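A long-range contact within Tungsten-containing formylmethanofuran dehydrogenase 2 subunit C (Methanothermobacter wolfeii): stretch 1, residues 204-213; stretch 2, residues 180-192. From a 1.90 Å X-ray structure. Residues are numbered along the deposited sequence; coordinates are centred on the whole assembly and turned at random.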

# COMPACT_ATOMS: atom_id res chain seq x y z
N MET C 204 -13.03 27.83 14.49
CA MET C 204 -12.86 28.83 15.54
C MET C 204 -12.31 30.14 14.92
O MET C 204 -11.53 30.09 13.95
CB MET C 204 -11.95 28.32 16.69
CG MET C 204 -10.46 28.31 16.35
SD MET C 204 -9.35 27.58 17.60
CE MET C 204 -9.89 28.38 19.08
N ALA C 205 -12.74 31.28 15.47
CA ALA C 205 -12.27 32.62 15.07
C ALA C 205 -11.37 33.28 16.13
O ALA C 205 -10.62 34.20 15.82
CB ALA C 205 -13.49 33.50 14.80
N GLY C 206 -11.42 32.78 17.36
CA GLY C 206 -10.66 33.31 18.49
C GLY C 206 -10.81 32.43 19.72
O GLY C 206 -11.47 31.39 19.66
N GLY C 207 -10.19 32.85 20.81
CA GLY C 207 -10.18 32.08 22.04
C GLY C 207 -9.03 31.08 22.05
O GLY C 207 -8.25 31.00 21.09
N THR C 208 -8.94 30.31 23.14
CA THR C 208 -7.87 29.33 23.32
C THR C 208 -8.41 27.95 23.75
O THR C 208 -9.25 27.86 24.63
CB THR C 208 -6.85 29.82 24.38
OG1 THR C 208 -6.44 31.15 24.07
CG2 THR C 208 -5.62 28.94 24.46
N ILE C 209 -7.86 26.89 23.15
CA ILE C 209 -8.17 25.51 23.50
C ILE C 209 -6.85 24.84 23.93
O ILE C 209 -5.87 24.91 23.18
CB ILE C 209 -8.82 24.73 22.31
CG1 ILE C 209 -10.14 25.42 21.87
CG2 ILE C 209 -9.07 23.27 22.73
CD1 ILE C 209 -10.69 24.92 20.57
N VAL C 210 -6.83 24.19 25.10
CA VAL C 210 -5.64 23.46 25.59
C VAL C 210 -6.01 21.98 25.72
O VAL C 210 -6.98 21.66 26.42
CB VAL C 210 -5.10 23.99 26.95
CG1 VAL C 210 -3.86 23.19 27.40
CG2 VAL C 210 -4.76 25.48 26.87
N VAL C 211 -5.26 21.10 25.05
CA VAL C 211 -5.44 19.64 25.15
C VAL C 211 -4.19 19.04 25.80
O VAL C 211 -3.10 19.10 25.22
CB VAL C 211 -5.74 18.99 23.78
CG1 VAL C 211 -6.04 17.49 23.94
CG2 VAL C 211 -6.91 19.70 23.08
N LYS C 212 -4.33 18.48 27.02
CA LYS C 212 -3.22 17.86 27.75
C LYS C 212 -3.00 16.39 27.36
O LYS C 212 -1.91 15.87 27.53
CB LYS C 212 -3.41 17.96 29.26
CG LYS C 212 -3.59 19.37 29.78
CD LYS C 212 -3.56 19.35 31.31
CE LYS C 212 -3.68 20.71 31.94
NZ LYS C 212 -3.69 20.63 33.44
N GLY C 213 -4.06 15.74 26.86
CA GLY C 213 -3.98 14.37 26.39
C GLY C 213 -3.73 14.33 24.89
O GLY C 213 -3.14 15.25 24.31
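Stretch 2 180-192: MPGIHMNNGLIII

Stretch 2 runs alongside stretch 1 in the same direction. It begins with two overlapping type II turns, Met-180 to Ile-183 and Gly-182 to Met-185. The second is closed by Met-185 N donating to Gly-182 O at 3.0 Å. Residues 187-192 then form a strand parallel to strand 208-211. The axes approach to 4.7 Å, with 9° between their N-to-C directions.

The register pairs Thr-208 with Leu-189, Ile-209 with Ile-190, Val-210 with Ile-191 and Val-211 with Ile-192. Hydrogen bonds alternate along it, as expected for parallel strands. Thr-208 N donates to Gly-188 O (3.0 Å), and Thr-208 O accepts from Ile-190 N (3.0 Å). Val-210 N donates to Ile-190 O (2.8 Å), and Val-210 O accepts from Ile-192 N (2.8 Å). The ladder ends with Lys-212 N donating to Ile-192 O (2.9 Å). Thus Thr-208 and Val-210 use both backbone polar groups across this contact, as do Ile-190 and Ile-192.

Before the strands, Met-185 O serves two donors. Ala-205 N lies 2.8 Å from Met-185 O; the bond from Gly-206 N to Met-185 O is weak, at 3.3 Å. Gly-188 O also accepts from a water at 2.9 Å, and that water lies 2.9 Å from Thr-208 OG1, linking the two residues.

Side chains pack on both faces. Ile-209 CG1 lies 3.8 Å from Met-185 SD, and Ile-209 CG2 lies 4.5 Å from Ile-192 CD1. On the face of Thr-208 and Val-210, Val-210 CG2 is 4.3 Å from Leu-189 CD1. Glycines permit the close approach near the turns. A CB on Gly-182 would clash with Ile-209 CD1, and one on Gly-206 with Asn-186 O.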

# COMPACT_ATOMS: atom_id res chain seq x y z
N MET C 180 -15.30 17.80 17.90
CA MET C 180 -15.61 19.22 17.70
C MET C 180 -15.71 20.09 18.97
O MET C 180 -16.58 20.97 19.02
CB MET C 180 -16.90 19.35 16.85
CG MET C 180 -16.83 18.54 15.56
SD MET C 180 -18.19 18.69 14.36
CE MET C 180 -19.54 17.88 15.24
N PRO C 181 -14.80 19.95 19.96
CA PRO C 181 -14.81 20.90 21.08
C PRO C 181 -14.35 22.28 20.58
O PRO C 181 -13.45 22.35 19.73
CB PRO C 181 -13.79 20.31 22.06
CG PRO C 181 -12.82 19.59 21.19
CD PRO C 181 -13.65 19.02 20.06
N GLY C 182 -15.00 23.33 21.04
CA GLY C 182 -14.70 24.70 20.61
C GLY C 182 -15.13 25.05 19.19
O GLY C 182 -14.62 26.01 18.61
N ILE C 183 -16.08 24.27 18.62
CA ILE C 183 -16.63 24.53 17.28
C ILE C 183 -17.15 25.99 17.22
O ILE C 183 -17.89 26.40 18.10
CB ILE C 183 -17.74 23.50 16.90
CG1 ILE C 183 -18.21 23.66 15.42
CG2 ILE C 183 -18.94 23.55 17.85
CD1 ILE C 183 -17.43 22.84 14.43
N HIS C 184 -16.72 26.77 16.21
CA HIS C 184 -17.12 28.19 16.05
C HIS C 184 -16.80 29.08 17.26
O HIS C 184 -17.41 30.12 17.42
CB HIS C 184 -18.63 28.33 15.72
CG HIS C 184 -19.01 27.93 14.34
ND1 HIS C 184 -18.68 28.70 13.25
CD2 HIS C 184 -19.76 26.89 13.94
CE1 HIS C 184 -19.21 28.08 12.21
NE2 HIS C 184 -19.89 26.99 12.60
N MET C 185 -15.79 28.72 18.08
CA MET C 185 -15.44 29.52 19.25
C MET C 185 -14.94 30.91 18.82
O MET C 185 -14.20 31.02 17.85
CB MET C 185 -14.34 28.76 20.04
CG MET C 185 -13.80 29.46 21.21
SD MET C 185 -12.53 28.38 21.95
CE MET C 185 -12.58 29.00 23.58
N ASN C 186 -15.40 31.96 19.52
CA ASN C 186 -14.99 33.36 19.31
C ASN C 186 -14.04 33.86 20.38
O ASN C 186 -13.15 34.64 20.07
CB ASN C 186 -16.22 34.29 19.29
CG ASN C 186 -16.99 34.23 18.01
OD1 ASN C 186 -18.20 34.03 18.01
ND2 ASN C 186 -16.32 34.58 16.93
N ASN C 187 -14.30 33.51 21.64
CA ASN C 187 -13.51 33.93 22.80
C ASN C 187 -13.73 32.94 23.93
O ASN C 187 -14.70 32.18 23.91
CB ASN C 187 -13.96 35.34 23.28
CG ASN C 187 -13.11 36.50 22.82
OD1 ASN C 187 -12.23 36.96 23.54
ND2 ASN C 187 -13.46 37.10 21.69
N GLY C 188 -12.85 33.00 24.92
CA GLY C 188 -12.91 32.13 26.09
C GLY C 188 -11.76 31.15 26.14
O GLY C 188 -10.83 31.22 25.31
N LEU C 189 -11.80 30.27 27.12
CA LEU C 189 -10.76 29.26 27.34
C LEU C 189 -11.40 27.90 27.58
O LEU C 189 -12.29 27.77 28.41
CB LEU C 189 -9.86 29.68 28.54
CG LEU C 189 -8.87 28.64 29.07
CD1 LEU C 189 -7.85 28.24 28.02
CD2 LEU C 189 -8.16 29.17 30.33
N ILE C 190 -10.96 26.88 26.84
CA ILE C 190 -11.38 25.50 27.02
C ILE C 190 -10.12 24.70 27.36
O ILE C 190 -9.16 24.71 26.58
CB ILE C 190 -12.09 24.90 25.79
CG1 ILE C 190 -13.41 25.66 25.50
CG2 ILE C 190 -12.39 23.39 25.99
CD1 ILE C 190 -13.99 25.39 24.10
N ILE C 191 -10.13 23.99 28.50
CA ILE C 191 -9.02 23.10 28.88
C ILE C 191 -9.57 21.66 28.91
O ILE C 191 -10.49 21.38 29.66
CB ILE C 191 -8.37 23.47 30.24
CG1 ILE C 191 -7.77 24.90 30.20
CG2 ILE C 191 -7.28 22.42 30.59
CD1 ILE C 191 -7.29 25.44 31.56
N ILE C 192 -8.99 20.76 28.12
CA ILE C 192 -9.34 19.33 28.11
C ILE C 192 -8.12 18.58 28.69
O ILE C 192 -7.05 18.56 28.09
CB ILE C 192 -9.74 18.87 26.68
CG1 ILE C 192 -11.01 19.64 26.19
CG2 ILE C 192 -10.00 17.34 26.65
CD1 ILE C 192 -11.10 19.80 24.72
O HOH W 1 -8.32 32.69 25.69